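Local coordinates for protein putative silent information regulator 2 (Leishmania infantum, PDB 5OL0) that probably removes acetyl groups from protein lysines at the expense of NAD+, as a zinc-containing class I sirtuin thought to regulate gene expression, at residues Ala75-Leu81 against Lys186-Phe192; Phe102-His108 against Leu131-Ala135; His109-Leu113 against Ala302-Met307; Val233-Pro238 against Asp275-Asp279. One frame throughout, in Å; residues are numbered along the deposited sequence.

Contact 1 (Ala75-Leu81 against Lys186-Phe192)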
# COMPACT_ATOMS: atom_id res chain seq x y z
N ALA A 75 -15.90 3.88 -7.61
CA ALA A 75 -16.19 4.60 -6.39
C ALA A 75 -15.08 5.61 -6.08
O ALA A 75 -15.34 6.62 -5.41
CB ALA A 75 -16.35 3.62 -5.23
N PHE A 76 -13.86 5.31 -6.55
CA PHE A 76 -12.67 6.17 -6.42
C PHE A 76 -12.38 6.94 -7.67
O PHE A 76 -11.26 7.36 -7.92
CB PHE A 76 -11.45 5.36 -5.97
CG PHE A 76 -11.63 4.73 -4.62
CD1 PHE A 76 -11.42 5.46 -3.46
CD2 PHE A 76 -12.07 3.43 -4.50
CE1 PHE A 76 -11.61 4.88 -2.20
CE2 PHE A 76 -12.28 2.85 -3.26
CZ PHE A 76 -12.04 3.57 -2.10
N SER A 77 -13.42 7.26 -8.40
CA SER A 77 -13.22 8.07 -9.56
C SER A 77 -13.67 9.47 -9.22
O SER A 77 -14.70 9.70 -8.61
CB SER A 77 -13.91 7.50 -10.79
OG SER A 77 -15.19 7.99 -10.88
N LEU A 78 -12.82 10.40 -9.62
CA LEU A 78 -13.03 11.77 -9.42
C LEU A 78 -14.28 12.26 -10.16
O LEU A 78 -15.06 13.07 -9.65
CB LEU A 78 -11.76 12.47 -9.88
CG LEU A 78 -11.64 13.88 -9.37
CD1 LEU A 78 -11.65 13.92 -7.86
CD2 LEU A 78 -10.35 14.45 -9.94
N THR A 79 -14.50 11.74 -11.36
CA THR A 79 -15.70 12.12 -12.12
C THR A 79 -17.03 11.61 -11.49
O THR A 79 -18.00 12.38 -11.37
CB THR A 79 -15.55 11.79 -13.66
OG1 THR A 79 -16.80 12.07 -14.27
CG2 THR A 79 -15.11 10.32 -13.94
N LEU A 80 -17.06 10.37 -11.01
CA LEU A 80 -18.21 9.93 -10.19
C LEU A 80 -18.39 10.72 -8.89
O LEU A 80 -19.51 10.97 -8.48
CB LEU A 80 -18.12 8.46 -9.86
CG LEU A 80 -19.45 7.87 -9.41
CD1 LEU A 80 -20.48 7.95 -10.54
CD2 LEU A 80 -19.24 6.42 -8.99
N LEU A 81 -17.30 11.11 -8.24
CA LEU A 81 -17.41 12.00 -7.06
C LEU A 81 -18.07 13.34 -7.36
O LEU A 81 -18.93 13.79 -6.61
CB LEU A 81 -16.03 12.24 -6.43
CG LEU A 81 -16.08 13.01 -5.11
CD1 LEU A 81 -16.70 12.14 -4.02
CD2 LEU A 81 -14.67 13.47 -4.76
N LYS A 186 -13.40 15.88 0.16
CA LYS A 186 -13.14 14.50 0.49
C LYS A 186 -11.88 14.39 1.30
O LYS A 186 -11.04 15.33 1.30
CB LYS A 186 -13.08 13.63 -0.77
CG LYS A 186 -12.01 14.02 -1.77
CD LYS A 186 -11.68 12.80 -2.64
CE LYS A 186 -10.69 13.20 -3.72
NZ LYS A 186 -9.34 13.51 -3.16
N PRO A 187 -11.72 13.26 2.01
CA PRO A 187 -10.41 12.93 2.58
C PRO A 187 -9.37 12.92 1.51
O PRO A 187 -9.73 12.72 0.31
CB PRO A 187 -10.61 11.54 3.14
CG PRO A 187 -12.05 11.46 3.43
CD PRO A 187 -12.72 12.21 2.31
N ASN A 188 -8.13 13.13 1.89
CA ASN A 188 -7.01 13.27 0.94
C ASN A 188 -6.57 11.90 0.48
O ASN A 188 -5.42 11.52 0.65
CB ASN A 188 -5.83 14.10 1.53
CG ASN A 188 -6.15 15.60 1.63
OD1 ASN A 188 -7.19 16.06 1.11
ND2 ASN A 188 -5.31 16.37 2.33
N VAL A 189 -7.52 11.13 -0.02
CA VAL A 189 -7.23 9.93 -0.82
C VAL A 189 -7.03 10.37 -2.25
O VAL A 189 -7.78 11.18 -2.72
CB VAL A 189 -8.37 8.92 -0.75
CG1 VAL A 189 -8.11 7.74 -1.66
CG2 VAL A 189 -8.49 8.42 0.68
N VAL A 190 -6.00 9.88 -2.92
CA VAL A 190 -5.82 10.13 -4.34
C VAL A 190 -6.87 9.29 -5.12
O VAL A 190 -6.91 8.06 -5.02
CB VAL A 190 -4.39 9.82 -4.83
CG1 VAL A 190 -4.22 10.15 -6.34
CG2 VAL A 190 -3.36 10.60 -4.04
N PHE A 191 -7.72 9.96 -5.88
CA PHE A 191 -8.72 9.27 -6.69
C PHE A 191 -8.17 9.05 -8.09
O PHE A 191 -7.24 9.77 -8.55
CB PHE A 191 -10.01 10.10 -6.78
CG PHE A 191 -10.97 9.89 -5.65
CD1 PHE A 191 -10.54 9.56 -4.36
CD2 PHE A 191 -12.34 10.02 -5.86
CE1 PHE A 191 -11.42 9.37 -3.33
CE2 PHE A 191 -13.23 9.86 -4.82
CZ PHE A 191 -12.78 9.52 -3.56
N PHE A 192 -8.76 8.08 -8.79
CA PHE A 192 -8.46 7.92 -10.24
C PHE A 192 -8.69 9.26 -10.96
O PHE A 192 -9.71 9.91 -10.78
CB PHE A 192 -9.27 6.74 -10.85
CG PHE A 192 -8.85 5.42 -10.32
CD1 PHE A 192 -7.69 4.82 -10.79
CD2 PHE A 192 -9.55 4.81 -9.30
CE1 PHE A 192 -7.23 3.61 -10.27
CE2 PHE A 192 -9.10 3.59 -8.75
CZ PHE A 192 -7.95 2.98 -9.25
O HOH W 1 -12.02 10.30 -12.58
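F192 N donates to F76 O at 2.7 Å, the shortest polar bond between the two segments. The carbonyl oxygen of the same residue, F192 O, receives a weak bond from L78 N and a second proton from a water that itself accepts from T79 N. The two backbone bonds make S77 and F192 a single beta bridge, set just where a helix begins; S77 caps that helix, its OG accepting from L80 N at 3.0 Å.

The aromatic core is built on F191. F76 CA sits over one face of its ring, 4.0 Å from the centroid, as a CH-pi contact, while K186 CD covers the opposite face. The F76 ring, turned beside its own backbone N (chi1 -62°), directs an edge at the F191 face in a T-shaped pair with planes at 76°. L81 CD2 touches both F191 CE2 and K186 CD, 3.7 Å from the latter. A bend at the end of the lysine chain (chi4 69°) then carries K186 NZ to V189 O at 2.8 Å, and E194 adds a salt bridge.

These segments form part of the wall of the sirtuin substrate channel: V190 O hydrogen-bonds a modified side chain of the bound peptide, against which F76, V189 and F192 also pack. Behind it, helix 85-95 sets F88 edge-to-face against F191 and in contact with L81, while strand 185-187 pairs through K186 with A153 of strand 151-154 in the small antiparallel sheet.

Contact 2 (Phe102-His108 against Leu131-Ala135); sequences FQPTAVH and LEKAA
P104 runs past L131 with their CA atoms 5.2 Å apart, and H108, in the first turn of its helix, stands nearly as close to E132, so a loop and a helix start together embrace the short helix 131-134. What holds them is almost wholly apolar. L131 CB rests over the centre of the H108 imidazole, 3.6 Å from the centroid, in a CH-pi contact. Because L131 CG is anti to its carbonyl carbon (chi1 -59°), the branch beyond reaches the loop, where CD2 meets F102 O at 3.6 Å and also touches F102 CB. The P104 ring fits against A134 and A135: its CG packs on A134 CB at 3.8 Å and its CB on A135 CB. A135 CB in turn presses on H108 O at 3.4 Å.

The imidazole is fixed by S45 OG, bonded to NE2, whereas ND1 is buried without any partner. The E132 carboxylate, held by T125 OG1, stands near it with OE2 4.0 Å from H108 ND1 and its plane 76° from the ring; it might favour a charged imidazole.

Just before the helix, D129, probably an NAD+ ligand, accepts from L131 N through OD1. E132 and K133 lean on L142 of edge strand 142-144, and helix 286-296 covers A106 and V107 at the start of helix 106-116.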
# COMPACT_ATOMS: atom_id res chain seq x y z
N PHE A 102 -8.53 0.50 12.77
CA PHE A 102 -7.74 -0.67 12.49
C PHE A 102 -6.34 -0.55 13.13
O PHE A 102 -5.81 0.55 13.39
CB PHE A 102 -7.64 -0.89 10.96
CG PHE A 102 -8.94 -1.20 10.31
CD1 PHE A 102 -9.63 -2.34 10.65
CD2 PHE A 102 -9.49 -0.35 9.41
CE1 PHE A 102 -10.80 -2.65 10.05
CE2 PHE A 102 -10.72 -0.62 8.85
CZ PHE A 102 -11.36 -1.79 9.14
N GLN A 103 -5.74 -1.69 13.37
CA GLN A 103 -4.40 -1.73 13.93
C GLN A 103 -3.39 -2.39 12.97
O GLN A 103 -3.75 -3.24 12.20
CB GLN A 103 -4.44 -2.59 15.18
CG GLN A 103 -5.41 -2.18 16.28
CD GLN A 103 -5.38 -3.22 17.40
OE1 GLN A 103 -4.79 -2.98 18.44
NE2 GLN A 103 -5.94 -4.42 17.15
N PRO A 104 -2.12 -2.07 13.11
CA PRO A 104 -1.13 -2.65 12.22
C PRO A 104 -0.99 -4.13 12.34
O PRO A 104 -1.15 -4.66 13.40
CB PRO A 104 0.18 -1.99 12.63
CG PRO A 104 -0.17 -0.86 13.50
CD PRO A 104 -1.56 -1.02 13.99
N THR A 105 -0.65 -4.74 11.22
CA THR A 105 -0.40 -6.17 11.09
C THR A 105 1.10 -6.48 11.30
O THR A 105 1.93 -5.58 11.45
CB THR A 105 -0.85 -6.73 9.73
OG1 THR A 105 0.09 -6.36 8.70
CG2 THR A 105 -2.29 -6.34 9.36
N ALA A 106 1.41 -7.77 11.30
CA ALA A 106 2.78 -8.25 11.33
C ALA A 106 3.62 -7.65 10.17
O ALA A 106 4.74 -7.20 10.39
CB ALA A 106 2.79 -9.77 11.28
N VAL A 107 3.06 -7.56 8.97
CA VAL A 107 3.79 -6.91 7.87
C VAL A 107 4.18 -5.46 8.26
O VAL A 107 5.30 -5.02 8.04
CB VAL A 107 2.92 -6.90 6.59
CG1 VAL A 107 3.45 -5.92 5.55
CG2 VAL A 107 2.81 -8.30 5.97
N HIS A 108 3.20 -4.71 8.75
CA HIS A 108 3.43 -3.31 9.10
C HIS A 108 4.53 -3.09 10.18
O HIS A 108 5.42 -2.16 10.10
CB HIS A 108 2.10 -2.64 9.48
CG HIS A 108 1.03 -2.69 8.42
ND1 HIS A 108 1.00 -1.81 7.36
CD2 HIS A 108 -0.04 -3.49 8.26
CE1 HIS A 108 -0.04 -2.08 6.59
NE2 HIS A 108 -0.70 -3.08 7.12
N LEU A 131 -1.89 2.37 8.08
CA LEU A 131 -1.26 1.45 9.01
C LEU A 131 0.25 1.43 9.07
O LEU A 131 0.80 1.02 10.06
CB LEU A 131 -1.79 0.04 8.83
CG LEU A 131 -3.27 -0.05 9.04
CD1 LEU A 131 -3.83 -1.44 8.71
CD2 LEU A 131 -3.68 0.37 10.45
N GLU A 132 0.92 1.81 8.01
CA GLU A 132 2.36 1.94 8.05
C GLU A 132 2.74 3.04 9.10
O GLU A 132 3.62 2.84 9.94
CB GLU A 132 2.93 2.30 6.69
CG GLU A 132 2.67 1.27 5.57
CD GLU A 132 1.29 1.43 4.91
OE1 GLU A 132 0.48 2.38 5.25
OE2 GLU A 132 0.98 0.57 4.09
N LYS A 133 2.06 4.18 9.00
CA LYS A 133 2.18 5.30 9.94
C LYS A 133 1.79 4.85 11.35
O LYS A 133 2.48 5.16 12.33
CB LYS A 133 1.27 6.46 9.49
CG LYS A 133 1.42 7.73 10.32
CD LYS A 133 0.75 8.91 9.61
CE LYS A 133 1.05 10.22 10.33
NZ LYS A 133 -0.10 10.77 11.09
N ALA A 134 0.77 4.03 11.46
CA ALA A 134 0.35 3.54 12.79
C ALA A 134 1.41 2.65 13.41
O ALA A 134 1.56 2.62 14.61
CB ALA A 134 -0.98 2.78 12.69
N ALA A 135 2.18 1.93 12.58
CA ALA A 135 3.27 1.10 13.06
C ALA A 135 4.56 1.89 13.38
O ALA A 135 5.53 1.27 13.76
CB ALA A 135 3.59 -0.02 12.04

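Contact 3 (His109-Leu113 against Ala302-Met307)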
# COMPACT_ATOMS: atom_id res chain seq x y z
N HIS A 109 4.43 -3.89 11.23
CA HIS A 109 5.44 -3.90 12.28
C HIS A 109 6.80 -4.33 11.71
O HIS A 109 7.80 -3.79 12.11
CB HIS A 109 5.02 -4.84 13.42
CG HIS A 109 3.87 -4.32 14.22
ND1 HIS A 109 3.90 -3.08 14.82
CD2 HIS A 109 2.66 -4.85 14.51
CE1 HIS A 109 2.77 -2.89 15.46
NE2 HIS A 109 2.01 -3.95 15.31
N PHE A 110 6.81 -5.31 10.83
CA PHE A 110 8.07 -5.72 10.21
C PHE A 110 8.78 -4.57 9.51
O PHE A 110 9.97 -4.43 9.59
CB PHE A 110 7.84 -6.90 9.25
CG PHE A 110 9.10 -7.40 8.59
CD1 PHE A 110 10.06 -8.07 9.33
CD2 PHE A 110 9.31 -7.25 7.22
CE1 PHE A 110 11.23 -8.53 8.76
CE2 PHE A 110 10.47 -7.75 6.62
CZ PHE A 110 11.45 -8.37 7.39
N ILE A 111 8.03 -3.78 8.76
CA ILE A 111 8.63 -2.70 8.07
C ILE A 111 9.24 -1.69 9.07
O ILE A 111 10.28 -1.08 8.82
CB ILE A 111 7.55 -2.02 7.12
CG1 ILE A 111 7.08 -2.99 6.05
CG2 ILE A 111 8.14 -0.79 6.50
CD1 ILE A 111 5.87 -2.50 5.25
N ARG A 112 8.52 -1.42 10.15
CA ARG A 112 9.06 -0.64 11.20
C ARG A 112 10.38 -1.25 11.69
O ARG A 112 11.36 -0.50 11.92
CB ARG A 112 8.07 -0.54 12.32
CG ARG A 112 8.60 -0.03 13.66
CD ARG A 112 9.10 1.37 13.52
NE ARG A 112 9.64 1.91 14.78
CZ ARG A 112 8.92 2.29 15.87
NH1 ARG A 112 9.55 2.83 16.91
NH2 ARG A 112 7.59 2.13 15.96
N LEU A 113 10.42 -2.55 11.90
CA LEU A 113 11.71 -3.16 12.28
C LEU A 113 12.80 -2.94 11.25
O LEU A 113 13.93 -2.67 11.64
CB LEU A 113 11.58 -4.64 12.52
CG LEU A 113 10.63 -5.01 13.66
CD1 LEU A 113 10.71 -6.54 13.79
CD2 LEU A 113 10.91 -4.30 14.98
N ALA A 302 11.91 -9.09 18.48
CA ALA A 302 11.45 -7.72 18.31
C ALA A 302 10.06 -7.65 17.68
O ALA A 302 9.20 -6.84 18.11
CB ALA A 302 12.45 -6.92 17.51
N LEU A 303 9.78 -8.57 16.76
CA LEU A 303 8.49 -8.61 16.08
C LEU A 303 7.37 -9.09 16.98
O LEU A 303 6.29 -8.55 16.89
CB LEU A 303 8.50 -9.50 14.81
CG LEU A 303 7.21 -9.53 13.97
CD1 LEU A 303 6.76 -8.15 13.45
CD2 LEU A 303 7.45 -10.45 12.79
N ALA A 304 7.61 -10.14 17.78
CA ALA A 304 6.57 -10.69 18.68
C ALA A 304 6.26 -9.62 19.73
O ALA A 304 5.11 -9.37 20.05
CB ALA A 304 7.04 -11.98 19.33
N LYS A 305 7.27 -8.89 20.14
CA LYS A 305 7.09 -7.82 21.08
C LYS A 305 6.26 -6.68 20.48
O LYS A 305 5.45 -6.08 21.20
CB LYS A 305 8.44 -7.27 21.53
CG LYS A 305 8.31 -6.15 22.55
CD LYS A 305 9.65 -5.76 23.16
CE LYS A 305 9.45 -4.67 24.21
NZ LYS A 305 10.66 -3.81 24.27
N ARG A 306 6.43 -6.32 19.21
CA ARG A 306 5.57 -5.27 18.64
C ARG A 306 4.14 -5.75 18.48
O ARG A 306 3.16 -5.01 18.70
CB ARG A 306 6.05 -4.80 17.27
CG ARG A 306 7.32 -4.03 17.30
CD ARG A 306 7.10 -2.62 17.77
NE ARG A 306 8.35 -2.09 18.28
CZ ARG A 306 9.41 -1.73 17.56
NH1 ARG A 306 9.41 -1.82 16.23
NH2 ARG A 306 10.50 -1.26 18.17
N MET A 307 4.01 -6.99 18.06
CA MET A 307 2.71 -7.57 17.86
C MET A 307 1.85 -7.72 19.14
O MET A 307 0.67 -7.40 19.12
CB MET A 307 2.89 -8.89 17.17
CG MET A 307 3.22 -8.66 15.69
SD MET A 307 3.55 -10.23 14.94
CE MET A 307 1.83 -10.75 14.70
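R306 lays its CB over one face of the H109 imidazole, 4.0 Å from the ring centroid, as a CH-pi contact, while M307 CG approaches H109 CD2 obliquely. Further along the same arginine, its guanidinium stacks on that of R112: the centres are 4.4 Å apart and the planes only 23° from parallel, with R306 NH1 over one face of R112 and R112 CZ over one face of R306. D116 probably eases the closeness of the two charges, its OD2 forming a salt bridge with R112 NE and a long, weak ion pair with R306 NH2. R112 NH2 is further tied to A135 O.

A bend at chi2 (-77°) turns the R306 chain so that NH1 lies 3.2 Å from both L113 CD2 and R112 CG, a close fit. That nitrogen is buried with no polar partner in the model.

The principle at work is an outer helix packed on one of the helices that flank a Rossmann-fold sheet. Helix 106-116 turns I111 toward strands 36-40 and 120-125 of the parallel sheet, and presents H109, R112 and L113 to helix 300-308; the axes of segments 109-113 and 302-307 come within 9.8 Å, their N-to-C directions 132° apart. Between the two, L303 CD1 touches H109 CB at 3.7 Å and reaches the backbone at F110 N. L113 answers from its own side, CD1 against L303 CB at 3.8 Å and CD2 against A302 CB. L303 also packs on V291 and A294 of helix 286-296, which receives F110 as well.

Contact 4 (Val233-Pro238 against Asp275-Asp279); sequences VPKSVP and DVCRD
R278 CB lies 3.6 Å from V237 O, the first of several carbonyl oxygens met along this side chain. With CG set between the backbone N and the carbonyl carbon (chi1 50°) and a second bend at chi2 (73°), the chain curls over the turn instead of stretching away from it: R278 CG comes to 3.5 Å from K235 O and R278 CD to 3.3 Å from V237 O. At NE the partner is D279 OD1, which lies well out of the guanidinium plane, so this salt bridge is one of charges alone. R278 CZ passes K235 O at 3.3 Å, the oxygen sitting over the centre of one guanidinium face without a bond.

The tip does the gripping. R278 NH1 donates to V237 O at 2.9 Å, in the guanidinium plane and on a lone pair, with a nearly straight N-H (165°). R278 NH1 also donates to P234 O at 2.9 Å, less directly, since that oxygen is tilted from the guanidinium plane. P234 O already accepts from V237 N, the bond that closes a type I beta turn, so the arginine shares the acceptor that closes the turn. NH2 donates to a water that also lies within bonding distance of V233 O.

Around this anchor V276 CG2 packs on S236 CA, and P238 CA makes a C-H...O contact with R278 O. The two loops lead into strands 239-242 and 279-282, neighbours at one edge of the parallel sheet: R278 pairs with R239 through the backbone, P238 does so with V214 of strand 213-217, and R239 also bridges to D279.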
# COMPACT_ATOMS: atom_id res chain seq x y z
N VAL A 233 13.79 -0.35 -10.71
CA VAL A 233 14.94 -0.76 -9.91
C VAL A 233 15.96 -1.41 -10.85
O VAL A 233 15.59 -1.89 -11.91
CB VAL A 233 14.56 -1.73 -8.78
CG1 VAL A 233 13.46 -1.11 -7.94
CG2 VAL A 233 14.13 -3.09 -9.30
N PRO A 234 17.23 -1.47 -10.44
CA PRO A 234 18.24 -2.09 -11.32
C PRO A 234 17.86 -3.53 -11.74
O PRO A 234 17.30 -4.31 -10.94
CB PRO A 234 19.50 -2.05 -10.47
CG PRO A 234 19.30 -0.90 -9.51
CD PRO A 234 17.82 -0.88 -9.22
N LYS A 235 18.17 -3.89 -12.98
CA LYS A 235 17.85 -5.20 -13.56
C LYS A 235 18.45 -6.39 -12.81
O LYS A 235 17.96 -7.50 -12.95
CB LYS A 235 18.26 -5.28 -15.05
CG LYS A 235 19.77 -5.07 -15.32
CD LYS A 235 20.32 -5.69 -16.64
CE LYS A 235 21.37 -6.78 -16.38
NZ LYS A 235 22.00 -7.18 -17.66
N SER A 236 19.46 -6.15 -12.01
CA SER A 236 20.15 -7.20 -11.27
C SER A 236 19.68 -7.37 -9.84
O SER A 236 20.09 -8.33 -9.18
CB SER A 236 21.63 -6.84 -11.22
OG SER A 236 21.78 -5.52 -10.65
N VAL A 237 18.85 -6.48 -9.31
CA VAL A 237 18.50 -6.62 -7.89
C VAL A 237 17.32 -7.57 -7.66
O VAL A 237 16.39 -7.59 -8.44
CB VAL A 237 18.30 -5.29 -7.17
CG1 VAL A 237 19.57 -4.43 -7.27
CG2 VAL A 237 17.02 -4.61 -7.59
N PRO A 238 17.35 -8.33 -6.57
CA PRO A 238 16.26 -9.22 -6.26
C PRO A 238 14.93 -8.48 -6.01
O PRO A 238 14.92 -7.35 -5.43
CB PRO A 238 16.71 -9.96 -5.00
CG PRO A 238 17.88 -9.22 -4.48
CD PRO A 238 18.44 -8.42 -5.59
N ASP A 275 19.89 -11.12 -18.86
CA ASP A 275 19.35 -10.64 -17.59
C ASP A 275 19.17 -11.75 -16.51
O ASP A 275 18.37 -12.70 -16.68
CB ASP A 275 18.02 -9.88 -17.83
CG ASP A 275 16.96 -10.69 -18.62
OD1 ASP A 275 17.17 -11.88 -18.92
OD2 ASP A 275 15.90 -10.12 -18.95
N VAL A 276 19.91 -11.61 -15.40
CA VAL A 276 19.83 -12.59 -14.27
C VAL A 276 18.40 -12.92 -13.73
O VAL A 276 17.43 -12.17 -13.91
CB VAL A 276 20.76 -12.22 -13.05
CG1 VAL A 276 22.25 -12.31 -13.42
CG2 VAL A 276 20.37 -10.88 -12.41
N CYS A 277 18.31 -14.07 -13.07
CA CYS A 277 17.10 -14.57 -12.49
C CYS A 277 17.05 -13.98 -11.05
O CYS A 277 17.86 -14.34 -10.18
CB CYS A 277 17.13 -16.10 -12.54
SG CYS A 277 15.79 -16.90 -11.65
N ARG A 278 16.18 -12.99 -10.87
CA ARG A 278 16.17 -12.18 -9.65
C ARG A 278 14.80 -12.04 -8.95
O ARG A 278 14.76 -11.44 -7.90
CB ARG A 278 16.85 -10.80 -9.90
CG ARG A 278 16.42 -9.99 -11.12
CD ARG A 278 15.06 -9.39 -10.92
NE ARG A 278 14.66 -8.44 -11.94
CZ ARG A 278 14.84 -7.12 -11.89
NH1 ARG A 278 15.46 -6.49 -10.90
NH2 ARG A 278 14.37 -6.42 -12.89
N ASP A 279 13.73 -12.59 -9.52
CA ASP A 279 12.36 -12.53 -8.98
C ASP A 279 12.02 -13.80 -8.29
O ASP A 279 12.52 -14.87 -8.66
CB ASP A 279 11.34 -12.35 -10.12
CG ASP A 279 11.51 -11.07 -10.85
OD1 ASP A 279 12.03 -10.12 -10.27
OD2 ASP A 279 11.11 -11.01 -12.03
O HOH W 2 13.85 -3.58 -12.73

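Contacts 2 and 3 share helix 106-116 and touch, their centres 10 Å apart: A106 CB packs on M307 CE at 3.7 Å, and P104 O lies against H109 NE2. Contact 2 lies nested in the chain loop that contact 1 closes, yet their centres are 24 Å apart. Contact 1 lines the channel of the bound peptide, with V189 about 4 Å from I128 and about 5 Å from H146 between nearest side-chain atoms; these are a likely NAD+ ligand and the likely proton acceptor. Contact 4 stands apart from the catalytic and cofactor sites, its centre 35 Å from that of contact 1 and across the chain's centre from it, at the far edge of the Rossmann sheet.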